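Local coordinates for protein ornithine cyclodeaminase (Methanococcus maripaludis S2, PDB 3C2Q) that catalyses the NAD(+)-dependent conversion of L-ornithine to L-proline with release of ammonia, at residues K117-E122 with V332-E337; G136-V141 with Y163-L168; K110-I115 with V323-G328; K157-G162 with Y232-N237. All blocks are in the same frame, centred on the assembly; numbering follows the deposited sequence.

Interaction 1 of 4, residues K117-E122 with V332-E337; sequences KRIAKE and VLLLKE
Ala120 and Glu337 mark where two helical segments come nearest, their CA atoms 6.3 Å apart; the segment axes approach to 9.2 Å and run in the same general direction at a crossing angle of -52°. Alanine suits this point because its single methyl lets the neighbouring helix press close. Ala120 CB lies 3.4 Å from Glu337 CG and 3.7 Å from Leu334 CD1, so it is flanked by side chains from successive turns of 332-337. Leu334 has CG anti to its backbone N (chi1 -174°), and its CD1 branch does the touching, reaching Ala120 and, at 4.1 Å, Ile119 CG2; the isoleucine and leucine side chains cross at about a right angle. Both are buried, as branched hydrocarbon should be on this inner side of the pair. Toward the solvent the chemistry changes. Glu337 lays its CG against the alanine methyl, and the bend at chi2 (60°) turns its carboxylate toward Lys117, whose CG lies 3.8 Å from Glu337 OE2. The ammonium itself stays 5.3 Å from that oxygen, measured from Lys117 NZ, too far for a salt bridge, though the opposite charges should still attract. The ionic partner of Glu337 OE2 is Arg340, one turn further on. A water completes the outer edge, donating to Glu337 OE2 and to Lys117 O and so joining carboxylate to backbone. On the inner side Met158 of helix 152-160 packs on Leu334. Such apolar-inside, polar-outside pairing of neighbouring helices is characteristic of the helical layer covering a Rossmann-type sheet.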
loop_
_atom_site.group_PDB
_atom_site.type_symbol
_atom_site.label_atom_id
_atom_site.label_comp_id
_atom_site.label_asym_id
_atom_site.label_seq_id
_atom_site.Cartn_x
_atom_site.Cartn_y
_atom_site.Cartn_z
ATOM N N LYS B 117 11.360 -1.811 21.592
ATOM C CA LYS B 117 11.766 -1.999 23.004
ATOM C C LYS B 117 10.895 -3.043 23.707
ATOM O O LYS B 117 11.413 -3.989 24.333
ATOM C CB LYS B 117 11.715 -0.641 23.722
ATOM C CG LYS B 117 12.049 -0.690 25.215
ATOM C CD LYS B 117 12.224 0.704 25.797
ATOM C CE LYS B 117 12.292 0.575 27.345
ATOM N NZ LYS B 117 13.192 1.596 27.932
ATOM N N ARG B 118 9.575 -2.889 23.572
ATOM C CA ARG B 118 8.599 -3.827 24.142
ATOM C C ARG B 118 8.732 -5.265 23.643
ATOM O O ARG B 118 8.640 -6.217 24.447
ATOM C CB ARG B 118 7.189 -3.361 23.861
ATOM C CG ARG B 118 6.507 -2.719 25.031
ATOM C CD ARG B 118 6.307 -1.229 24.897
ATOM N NE ARG B 118 5.036 -0.809 24.293
ATOM C CZ ARG B 118 3.926 -1.542 24.139
ATOM N NH1 ARG B 118 3.871 -2.793 24.546
ATOM N NH2 ARG B 118 2.851 -1.000 23.557
ATOM N N ILE B 119 8.886 -5.437 22.325
ATOM C CA ILE B 119 9.111 -6.777 21.732
ATOM C C ILE B 119 10.405 -7.396 22.245
ATOM O O ILE B 119 10.438 -8.601 22.572
ATOM C CB ILE B 119 9.117 -6.746 20.157
ATOM C CG1 ILE B 119 7.706 -6.429 19.620
ATOM C CG2 ILE B 119 9.678 -8.039 19.569
ATOM C CD1 ILE B 119 7.732 -5.867 18.190
ATOM N N ALA B 120 11.460 -6.591 22.315
ATOM C CA ALA B 120 12.755 -7.106 22.788
ATOM C C ALA B 120 12.679 -7.557 24.280
ATOM O O ALA B 120 13.218 -8.600 24.639
ATOM C CB ALA B 120 13.843 -6.057 22.608
ATOM N N LYS B 121 11.983 -6.785 25.111
ATOM C CA LYS B 121 11.802 -7.160 26.524
ATOM C C LYS B 121 11.055 -8.501 26.636
ATOM O O LYS B 121 11.453 -9.392 27.416
ATOM C CB LYS B 121 11.037 -6.098 27.294
ATOM C CG LYS B 121 10.852 -6.456 28.800
ATOM C CD LYS B 121 12.138 -6.147 29.586
ATOM C CE LYS B 121 12.462 -7.212 30.657
ATOM N NZ LYS B 121 13.944 -7.217 30.967
ATOM N N GLU B 122 9.966 -8.639 25.875
ATOM C CA GLU B 122 9.239 -9.890 25.867
ATOM C C GLU B 122 10.061 -11.081 25.350
ATOM O O GLU B 122 10.011 -12.170 25.945
ATOM C CB GLU B 122 7.911 -9.753 25.125
ATOM C CG GLU B 122 6.863 -10.681 25.697
ATOM C CD GLU B 122 5.476 -10.478 25.107
ATOM O OE1 GLU B 122 5.231 -9.413 24.461
ATOM O OE2 GLU B 122 4.630 -11.398 25.304
ATOM N N VAL B 332 17.573 -5.068 12.469
ATOM C CA VAL B 332 18.889 -4.481 12.903
ATOM C C VAL B 332 18.730 -3.773 14.245
ATOM O O VAL B 332 19.516 -3.996 15.202
ATOM C CB VAL B 332 19.486 -3.559 11.789
ATOM C CG1 VAL B 332 20.736 -2.811 12.302
ATOM C CG2 VAL B 332 19.871 -4.422 10.545
ATOM N N LEU B 333 17.677 -2.965 14.350
ATOM C CA LEU B 333 17.368 -2.280 15.606
ATOM C C LEU B 333 16.955 -3.224 16.740
ATOM O O LEU B 333 17.356 -3.019 17.909
ATOM C CB LEU B 333 16.274 -1.222 15.371
ATOM C CG LEU B 333 16.678 -0.030 14.507
ATOM C CD1 LEU B 333 15.461 0.898 14.249
ATOM C CD2 LEU B 333 17.874 0.746 15.157
ATOM N N LEU B 334 16.134 -4.229 16.418
ATOM C CA LEU B 334 15.732 -5.222 17.403
ATOM C C LEU B 334 16.956 -5.930 18.022
ATOM O O LEU B 334 17.049 -6.052 19.239
ATOM C CB LEU B 334 14.791 -6.253 16.787
ATOM C CG LEU B 334 14.153 -7.306 17.706
ATOM C CD1 LEU B 334 13.514 -6.671 18.946
ATOM C CD2 LEU B 334 13.161 -8.173 16.865
ATOM N N LEU B 335 17.863 -6.402 17.177
ATOM C CA LEU B 335 19.089 -7.035 17.667
ATOM C C LEU B 335 19.869 -6.102 18.636
ATOM O O LEU B 335 20.309 -6.538 19.715
ATOM C CB LEU B 335 19.970 -7.465 16.497
ATOM C CG LEU B 335 21.311 -8.124 16.915
ATOM C CD1 LEU B 335 21.066 -9.398 17.725
ATOM C CD2 LEU B 335 22.200 -8.374 15.712
ATOM N N LYS B 336 20.044 -4.838 18.255
ATOM C CA LYS B 336 20.751 -3.899 19.142
ATOM C C LYS B 336 20.075 -3.822 20.507
ATOM O O LYS B 336 20.751 -3.773 21.530
ATOM C CB LYS B 336 20.858 -2.514 18.518
ATOM C CG LYS B 336 21.732 -2.453 17.300
ATOM C CD LYS B 336 21.838 -1.000 16.798
ATOM C CE LYS B 336 22.166 -0.917 15.315
ATOM N NZ LYS B 336 23.520 -1.457 15.000
ATOM N N GLU B 337 18.737 -3.836 20.532
ATOM C CA GLU B 337 18.001 -3.735 21.780
ATOM C C GLU B 337 18.161 -5.018 22.634
ATOM O O GLU B 337 18.316 -4.935 23.866
ATOM C CB GLU B 337 16.532 -3.390 21.509
ATOM C CG GLU B 337 15.660 -3.171 22.754
ATOM C CD GLU B 337 16.121 -2.029 23.685
ATOM O OE1 GLU B 337 16.995 -1.222 23.310
ATOM O OE2 GLU B 337 15.597 -1.977 24.820
HETATM O O HOH W 1 13.676 -3.615 25.892
#

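Interaction 2 of 4, residues G136-V141 with Y163-L168; sequences GGIAIV and YIQAIL
Gln165 reaches across to Gly137 and Ile138 where the two parallel segments begin. Its CB lies 3.7 Å from Ile138 O; the bend at chi2 (62°) then turns CD back toward Ile138 N, and OE1 accepts from that N at 2.9 Å, in the carbonyl plane and on a lone pair. The same OE1 sits 3.3 Å from Gly137 CA, where a side chain would collide with it, so glycine suits the place. NE2 is held by Gly162 O. Ile138 O in turn receives Gln165 N. Further on, regular parallel pairing takes over: Ile140 N donates to Ala166 O, and Leu168 N to Ile140 O at 2.8 Å. On one face Ile140 CG1 meets Ile164 CD1 at 3.7 Å, the two side chains crossing at about a right angle; Leu155 and Met158 of helix 152-160 cover this branched hydrocarbon. On the other face the small Ala139 and Ala166 sit side by side, CB to CB 4.1 Å, followed by Val141 and Leu168. Val141 packs near Thr282 and His285, which probably bind NAD(+). These adjacent parallel strands, joined through a connection that contains helix 152-160, form a beta-alpha-beta unit at the centre of the Rossmann fold.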
loop_
_atom_site.group_PDB
_atom_site.type_symbol
_atom_site.label_atom_id
_atom_site.label_comp_id
_atom_site.label_asym_id
_atom_site.label_seq_id
_atom_site.Cartn_x
_atom_site.Cartn_y
_atom_site.Cartn_z
ATOM N N GLY B 136 8.080 -23.916 25.536
ATOM C CA GLY B 136 7.645 -22.576 25.076
ATOM C C GLY B 136 8.587 -22.014 24.018
ATOM O O GLY B 136 8.845 -22.641 22.996
ATOM N N GLY B 137 9.136 -20.841 24.260
ATOM C CA GLY B 137 10.078 -20.320 23.308
ATOM C C GLY B 137 9.407 -19.607 22.138
ATOM O O GLY B 137 8.220 -19.311 22.167
ATOM N N ILE B 138 10.204 -19.290 21.134
ATOM C CA ILE B 138 9.792 -18.368 20.067
ATOM C C ILE B 138 9.968 -19.062 18.734
ATOM O O ILE B 138 11.003 -19.684 18.491
ATOM C CB ILE B 138 10.666 -17.072 20.066
ATOM C CG1 ILE B 138 10.509 -16.325 21.397
ATOM C CG2 ILE B 138 10.315 -16.165 18.811
ATOM C CD1 ILE B 138 11.410 -15.062 21.567
ATOM N N ALA B 139 8.966 -18.949 17.862
ATOM C CA ALA B 139 9.146 -19.354 16.471
ATOM C C ALA B 139 9.145 -18.113 15.561
ATOM O O ALA B 139 8.418 -17.138 15.822
ATOM C CB ALA B 139 8.038 -20.328 16.027
ATOM N N ILE B 140 9.948 -18.179 14.505
ATOM C CA ILE B 140 9.988 -17.139 13.458
ATOM C C ILE B 140 9.370 -17.697 12.215
ATOM O O ILE B 140 9.668 -18.841 11.793
ATOM C CB ILE B 140 11.454 -16.703 13.106
ATOM C CG1 ILE B 140 12.176 -16.104 14.320
ATOM C CG2 ILE B 140 11.502 -15.756 11.876
ATOM C CD1 ILE B 140 11.505 -14.875 14.976
ATOM N N VAL B 141 8.525 -16.885 11.601
ATOM C CA VAL B 141 7.971 -17.217 10.309
ATOM C C VAL B 141 8.536 -16.143 9.380
ATOM O O VAL B 141 8.391 -14.952 9.668
ATOM C CB VAL B 141 6.405 -17.162 10.375
ATOM C CG1 VAL B 141 5.790 -17.436 9.048
ATOM C CG2 VAL B 141 5.865 -18.177 11.406
ATOM N N TYR B 163 17.640 -17.089 21.037
ATOM C CA TYR B 163 16.268 -16.541 21.083
ATOM C C TYR B 163 15.224 -17.335 20.283
ATOM O O TYR B 163 14.029 -17.219 20.539
ATOM C CB TYR B 163 16.226 -15.076 20.617
ATOM C CG TYR B 163 16.878 -14.119 21.564
ATOM C CD1 TYR B 163 16.193 -13.604 22.659
ATOM C CD2 TYR B 163 18.191 -13.744 21.374
ATOM C CE1 TYR B 163 16.827 -12.731 23.551
ATOM C CE2 TYR B 163 18.823 -12.862 22.244
ATOM C CZ TYR B 163 18.140 -12.369 23.320
ATOM O OH TYR B 163 18.811 -11.484 24.160
ATOM N N ILE B 164 15.674 -18.134 19.327
ATOM C CA ILE B 164 14.794 -18.714 18.325
ATOM C C ILE B 164 14.727 -20.232 18.458
ATOM O O ILE B 164 15.739 -20.877 18.283
ATOM C CB ILE B 164 15.296 -18.359 16.874
ATOM C CG1 ILE B 164 15.544 -16.838 16.701
ATOM C CG2 ILE B 164 14.353 -18.915 15.825
ATOM C CD1 ILE B 164 14.427 -15.973 17.199
ATOM N N GLN B 165 13.536 -20.796 18.693
ATOM C CA GLN B 165 13.385 -22.264 18.822
ATOM C C GLN B 165 12.839 -22.976 17.575
ATOM O O GLN B 165 12.820 -24.206 17.496
ATOM C CB GLN B 165 12.552 -22.597 20.067
ATOM C CG GLN B 165 13.302 -22.399 21.410
ATOM C CD GLN B 165 13.762 -20.967 21.682
ATOM O OE1 GLN B 165 12.946 -20.048 21.791
ATOM N NE2 GLN B 165 15.081 -20.767 21.785
ATOM N N ALA B 166 12.412 -22.208 16.569
ATOM C CA ALA B 166 11.963 -22.796 15.331
ATOM C C ALA B 166 11.905 -21.732 14.256
ATOM O O ALA B 166 11.644 -20.563 14.563
ATOM C CB ALA B 166 10.546 -23.477 15.487
ATOM N N ILE B 167 12.111 -22.158 13.010
ATOM C CA ILE B 167 11.911 -21.285 11.821
ATOM C C ILE B 167 11.041 -21.965 10.785
ATOM O O ILE B 167 11.323 -23.087 10.356
ATOM C CB ILE B 167 13.253 -20.856 11.146
ATOM C CG1 ILE B 167 14.078 -19.991 12.120
ATOM C CG2 ILE B 167 12.972 -20.078 9.810
ATOM C CD1 ILE B 167 15.354 -19.403 11.516
ATOM N N LEU B 168 9.956 -21.302 10.394
ATOM C CA LEU B 168 9.101 -21.780 9.338
ATOM C C LEU B 168 9.264 -20.822 8.164
ATOM O O LEU B 168 9.163 -19.612 8.351
ATOM C CB LEU B 168 7.647 -21.775 9.813
ATOM C CG LEU B 168 7.392 -22.461 11.157
ATOM C CD1 LEU B 168 5.903 -22.430 11.452
ATOM C CD2 LEU B 168 7.900 -23.897 11.110
#

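Interaction 3 of 4, residues K110-I115 with V323-G328; sequences KPKEAI and VVTDVG
Lys112 NZ is gripped by several oxygens: it donates to Val324 O at 2.7 Å, to Ser108 O in its own chain, and forms a salt bridge with Asp326 of the second subunit. The ammonium approaches Val324 O at a C=O...donor angle of 155°, tilted 24° from the carbonyl plane. Lys112 is bent at chi2 and chi4, and the latter (58°) swings NZ to the carbonyl, while the methylenes run past Thr325 in the opposite sense, Lys112 CD lying 4.1 Å from Thr325 CB. A lysine suits this site because its long aliphatic part can cross a buried surface before its charge meets oxygens. Beside it the contact is apolar: Ile115 CG2 touches Val323 CG1 at 4.1 Å, one helical turn on from the lysine. Thr325 keeps its CB toward Lys112, and its OG1 hydrogen-bonds Asp326 of the second subunit. Asp326 of this chain is the N-cap of helix 327-342, its OD1 accepting weakly from Gly328 N at 3.0 Å, and with Val327 it probably contributes to the NAD(+) site. Its OD2 in turn pairs with Lys112 of the second subunit, so the intersubunit bridge occurs twice. The buried lysine charge thus ties the start of helix 112-133 to the end of strand 321-324 and, through paired opposite charges, probably steadies the subunit interface beside the predicted nucleotide site.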
loop_
_atom_site.group_PDB
_atom_site.type_symbol
_atom_site.label_atom_id
_atom_site.label_comp_id
_atom_site.label_asym_id
_atom_site.label_seq_id
_atom_site.Cartn_x
_atom_site.Cartn_y
_atom_site.Cartn_z
ATOM N N LYS B 110 2.776 4.715 13.996
ATOM C CA LYS B 110 2.806 4.328 15.423
ATOM C C LYS B 110 4.248 4.328 15.882
ATOM O O LYS B 110 5.122 4.028 15.102
ATOM C CB LYS B 110 2.174 2.936 15.662
ATOM C CG LYS B 110 0.677 2.825 15.151
ATOM C CD LYS B 110 0.023 1.508 15.548
ATOM C CE LYS B 110 -1.398 1.386 14.923
ATOM N NZ LYS B 110 -2.348 2.454 15.435
ATOM N N PRO B 111 4.508 4.692 17.156
ATOM C CA PRO B 111 5.903 4.869 17.619
ATOM C C PRO B 111 6.764 3.593 17.593
ATOM O O PRO B 111 6.495 2.627 18.339
ATOM C CB PRO B 111 5.731 5.458 19.030
ATOM C CG PRO B 111 4.340 6.132 18.981
ATOM C CD PRO B 111 3.543 5.090 18.190
ATOM N N LYS B 112 7.768 3.590 16.713
ATOM C CA LYS B 112 8.484 2.335 16.395
ATOM C C LYS B 112 9.523 1.935 17.423
ATOM O O LYS B 112 9.594 0.761 17.837
ATOM C CB LYS B 112 9.084 2.364 14.988
ATOM C CG LYS B 112 8.047 2.483 13.857
ATOM C CD LYS B 112 7.175 1.203 13.730
ATOM C CE LYS B 112 5.870 1.560 12.956
ATOM N NZ LYS B 112 6.197 2.135 11.555
ATOM N N GLU B 113 10.330 2.898 17.861
ATOM C CA GLU B 113 11.280 2.590 18.948
ATOM C C GLU B 113 10.615 1.979 20.173
ATOM O O GLU B 113 11.166 1.063 20.762
ATOM C CB GLU B 113 12.004 3.843 19.397
ATOM C CG GLU B 113 13.343 4.017 18.787
ATOM C CD GLU B 113 14.121 5.173 19.450
ATOM O OE1 GLU B 113 13.544 6.254 19.660
ATOM O OE2 GLU B 113 15.307 4.971 19.755
ATOM N N ALA B 114 9.455 2.511 20.551
ATOM C CA ALA B 114 8.642 1.999 21.663
ATOM C C ALA B 114 8.278 0.522 21.483
ATOM O O ALA B 114 8.429 -0.288 22.394
ATOM C CB ALA B 114 7.358 2.825 21.809
ATOM N N ILE B 115 7.764 0.178 20.309
ATOM C CA ILE B 115 7.330 -1.206 20.095
ATOM C C ILE B 115 8.510 -2.175 19.961
ATOM O O ILE B 115 8.456 -3.345 20.430
ATOM C CB ILE B 115 6.277 -1.333 18.964
ATOM C CG1 ILE B 115 5.398 -2.581 19.210
ATOM C CG2 ILE B 115 6.932 -1.490 17.609
ATOM C CD1 ILE B 115 4.539 -2.542 20.489
ATOM N N VAL B 323 3.057 -4.651 13.145
ATOM C CA VAL B 323 4.113 -3.625 13.135
ATOM C C VAL B 323 4.360 -3.341 11.635
ATOM O O VAL B 323 4.992 -4.157 10.935
ATOM C CB VAL B 323 5.415 -4.104 13.809
ATOM C CG1 VAL B 323 6.479 -2.967 13.777
ATOM C CG2 VAL B 323 5.155 -4.523 15.298
ATOM N N VAL B 324 3.840 -2.219 11.146
ATOM C CA VAL B 324 3.987 -1.871 9.707
ATOM C C VAL B 324 5.305 -1.074 9.580
ATOM O O VAL B 324 5.392 0.116 9.935
ATOM C CB VAL B 324 2.785 -1.147 9.158
ATOM C CG1 VAL B 324 2.926 -0.837 7.615
ATOM C CG2 VAL B 324 1.473 -2.003 9.417
ATOM N N THR B 325 6.342 -1.763 9.101
ATOM C CA THR B 325 7.665 -1.148 9.114
ATOM C C THR B 325 8.570 -1.879 8.138
ATOM O O THR B 325 8.174 -2.877 7.537
ATOM C CB THR B 325 8.285 -1.162 10.546
ATOM O OG1 THR B 325 9.484 -0.374 10.572
ATOM C CG2 THR B 325 8.640 -2.574 10.963
ATOM N N ASP B 326 9.800 -1.391 7.993
ATOM C CA ASP B 326 10.790 -2.006 7.117
ATOM C C ASP B 326 11.415 -3.149 7.916
ATOM O O ASP B 326 12.030 -2.918 8.950
ATOM C CB ASP B 326 11.810 -0.935 6.744
ATOM C CG ASP B 326 12.877 -1.432 5.785
ATOM O OD1 ASP B 326 13.378 -2.563 5.931
ATOM O OD2 ASP B 326 13.266 -0.655 4.911
ATOM N N VAL B 327 11.273 -4.388 7.432
ATOM C CA VAL B 327 11.727 -5.533 8.195
ATOM C C VAL B 327 13.255 -5.541 8.398
ATOM O O VAL B 327 13.725 -5.951 9.462
ATOM C CB VAL B 327 11.239 -6.900 7.573
ATOM C CG1 VAL B 327 11.986 -7.239 6.272
ATOM C CG2 VAL B 327 11.415 -8.042 8.575
ATOM N N GLY B 328 14.004 -5.103 7.383
ATOM C CA GLY B 328 15.459 -5.124 7.446
ATOM C C GLY B 328 15.999 -4.152 8.498
ATOM O O GLY B 328 16.874 -4.514 9.263
#

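Interaction 4 of 4, residues K157-G162 with Y232-N237; sequences KMVELG and YQCIKN
Gln233 lays its amide over the stem of Glu160, with OE1 3.4 Å from Glu160 CB; Gln233 NE2 stays 3.7 Å from Glu160 OE1, a packing distance too long for a hydrogen bond. The two side chains pass at a slant, yet their flat ends are almost parallel, the carboxylate and amide planes only 11° apart. The glutamate is extended, with CG anti to its backbone N (chi1 -179°), and Lys157 NZ reaches its OE1 at 3.0 Å from above the carboxylate plane in a salt bridge one turn back along the helix. This pairing suits a partly exposed edge of the contact, where lysine and glutamate can satisfy each other beside solvent. Below the polar layer Val159 points toward the other helix; its CG1 meets Gln233 CB at 3.7 Å and lies 4.2 Å from Cys234 SG, an apolar pair on the side facing the sheet. Ile167 of strand 166-170 touches both Val159 and Cys234 from beneath, and Ile239 packs on the same two residues. Asn237 closes the far end: ND2 stands 3.9 Å from Glu160 CA and donates back to Gln233 O at 2.9 Å, lying on a lone pair in the carbonyl plane. That oxygen also takes Asn237 N, so the carbonyl is held by two donors from one residue. Helix 152-160 finishes in a Schellman motif at Gly162, whose positive phi glycine accepts readily. Two helices packed side by side above strand 166-170, away from the annotated sites, are part of the helical layer on one face of the Rossmann-fold sheet.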
loop_
_atom_site.group_PDB
_atom_site.type_symbol
_atom_site.label_atom_id
_atom_site.label_comp_id
_atom_site.label_asym_id
_atom_site.label_seq_id
_atom_site.Cartn_x
_atom_site.Cartn_y
_atom_site.Cartn_z
ATOM N N LYS B 157 22.068 -13.922 14.017
ATOM C CA LYS B 157 22.533 -13.638 15.368
ATOM C C LYS B 157 21.533 -13.977 16.488
ATOM O O LYS B 157 21.926 -14.519 17.546
ATOM C CB LYS B 157 23.037 -12.192 15.457
ATOM C CG LYS B 157 23.673 -11.820 16.805
ATOM C CD LYS B 157 24.890 -12.656 17.120
ATOM C CE LYS B 157 26.047 -12.282 16.225
ATOM N NZ LYS B 157 27.332 -12.857 16.764
HETATM N N MSE B 158 20.246 -13.691 16.280
HETATM C CA MSE B 158 19.223 -14.071 17.256
HETATM C C MSE B 158 19.164 -15.585 17.423
HETATM O O MSE B 158 18.997 -16.067 18.541
HETATM C CB MSE B 158 17.833 -13.508 16.886
HETATM C CG MSE B 158 17.806 -11.994 16.894
HETATM SE SE MSE B 158 16.126 -11.337 16.036
HETATM C CE MSE B 158 16.724 -9.490 15.720
ATOM N N VAL B 159 19.281 -16.322 16.322
ATOM C CA VAL B 159 19.372 -17.792 16.374
ATOM C C VAL B 159 20.619 -18.218 17.181
ATOM O O VAL B 159 20.509 -19.005 18.130
ATOM C CB VAL B 159 19.428 -18.415 14.963
ATOM C CG1 VAL B 159 19.506 -19.930 15.047
ATOM C CG2 VAL B 159 18.152 -18.029 14.122
ATOM N N GLU B 160 21.770 -17.641 16.825
ATOM C CA GLU B 160 23.039 -17.890 17.510
ATOM C C GLU B 160 22.917 -17.645 19.017
ATOM O O GLU B 160 23.386 -18.463 19.828
ATOM C CB GLU B 160 24.146 -17.036 16.860
ATOM C CG GLU B 160 25.531 -17.231 17.465
ATOM C CD GLU B 160 26.614 -16.399 16.794
ATOM O OE1 GLU B 160 26.330 -15.576 15.860
ATOM O OE2 GLU B 160 27.789 -16.607 17.192
ATOM N N LEU B 161 22.236 -16.564 19.401
ATOM C CA LEU B 161 22.106 -16.175 20.806
ATOM C C LEU B 161 21.021 -16.928 21.598
ATOM O O LEU B 161 20.808 -16.640 22.779
ATOM C CB LEU B 161 21.885 -14.659 20.951
ATOM C CG LEU B 161 23.020 -13.677 20.581
ATOM C CD1 LEU B 161 22.495 -12.254 20.527
ATOM C CD2 LEU B 161 24.193 -13.771 21.567
ATOM N N GLY B 162 20.335 -17.861 20.943
ATOM C CA GLY B 162 19.376 -18.723 21.605
ATOM C C GLY B 162 17.964 -18.194 21.732
ATOM O O GLY B 162 17.153 -18.802 22.445
ATOM N N TYR B 232 22.740 -21.977 8.584
ATOM C CA TYR B 232 23.954 -22.383 9.327
ATOM C C TYR B 232 23.758 -22.347 10.848
ATOM O O TYR B 232 24.016 -23.335 11.545
ATOM C CB TYR B 232 25.143 -21.520 8.916
ATOM C CG TYR B 232 26.391 -21.728 9.764
ATOM C CD1 TYR B 232 27.327 -22.722 9.437
ATOM C CD2 TYR B 232 26.637 -20.930 10.887
ATOM C CE1 TYR B 232 28.488 -22.909 10.225
ATOM C CE2 TYR B 232 27.800 -21.109 11.683
ATOM C CZ TYR B 232 28.712 -22.105 11.332
ATOM O OH TYR B 232 29.842 -22.291 12.108
ATOM N N GLN B 233 23.282 -21.231 11.377
ATOM C CA GLN B 233 23.048 -21.158 12.796
ATOM C C GLN B 233 21.998 -22.146 13.295
ATOM O O GLN B 233 22.089 -22.593 14.447
ATOM C CB GLN B 233 22.720 -19.750 13.263
ATOM C CG GLN B 233 23.894 -18.780 13.104
ATOM C CD GLN B 233 25.077 -19.071 14.026
ATOM O OE1 GLN B 233 24.955 -19.790 15.028
ATOM N NE2 GLN B 233 26.233 -18.504 13.679
ATOM N N CYS B 234 21.007 -22.461 12.465
ATOM C CA CYS B 234 20.013 -23.475 12.854
ATOM C C CYS B 234 20.691 -24.846 12.995
ATOM O O CYS B 234 20.431 -25.569 13.962
ATOM C CB CYS B 234 18.857 -23.563 11.845
ATOM S SG CYS B 234 17.717 -22.136 11.951
ATOM N N ILE B 235 21.515 -25.204 12.012
ATOM C CA ILE B 235 22.285 -26.454 12.087
ATOM C C ILE B 235 23.137 -26.484 13.362
ATOM O O ILE B 235 23.061 -27.444 14.148
ATOM C CB ILE B 235 23.154 -26.676 10.825
ATOM C CG1 ILE B 235 22.256 -26.847 9.573
ATOM C CG2 ILE B 235 24.144 -27.881 11.007
ATOM C CD1 ILE B 235 21.098 -27.909 9.730
ATOM N N LYS B 236 23.912 -25.427 13.587
ATOM C CA LYS B 236 24.873 -25.416 14.705
ATOM C C LYS B 236 24.202 -25.475 16.037
ATOM O O LYS B 236 24.763 -26.024 16.993
ATOM C CB LYS B 236 25.766 -24.179 14.681
ATOM C CG LYS B 236 26.574 -24.016 13.410
ATOM C CD LYS B 236 27.421 -25.249 13.043
ATOM C CE LYS B 236 28.756 -25.274 13.749
ATOM N NZ LYS B 236 29.702 -26.210 13.043
ATOM N N ASN B 237 23.003 -24.897 16.124
ATOM C CA ASN B 237 22.352 -24.761 17.406
ATOM C C ASN B 237 21.191 -25.723 17.569
ATOM O O ASN B 237 20.454 -25.638 18.533
ATOM C CB ASN B 237 21.931 -23.296 17.639
ATOM C CG ASN B 237 23.118 -22.396 17.820
ATOM O OD1 ASN B 237 23.728 -22.388 18.887
ATOM N ND2 ASN B 237 23.486 -21.659 16.775
#

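In the fold
Interactions 1, 2 and 3 are buried and interaction 4 partly so. Interaction 2, nearest the centre of the chain, is a backbone-bonded pairing of parallel strands, whereas the other three, 17 to 19 Å out from that centre, join helices, or a helix and a strand, chiefly through side chains. Interactions 1 and 3 share helices 112-133 and 327-342 and touch where Ile119 packs on Val323; both also reach the second subunit, where interaction 3 adds reciprocal salt bridges. Interaction 4 bridges its neighbours: Met158 packs on Leu335 of interaction 1, while Cys234 meets Ile167 of interaction 2. It has polar groups at its outer side and no contact with another subunit.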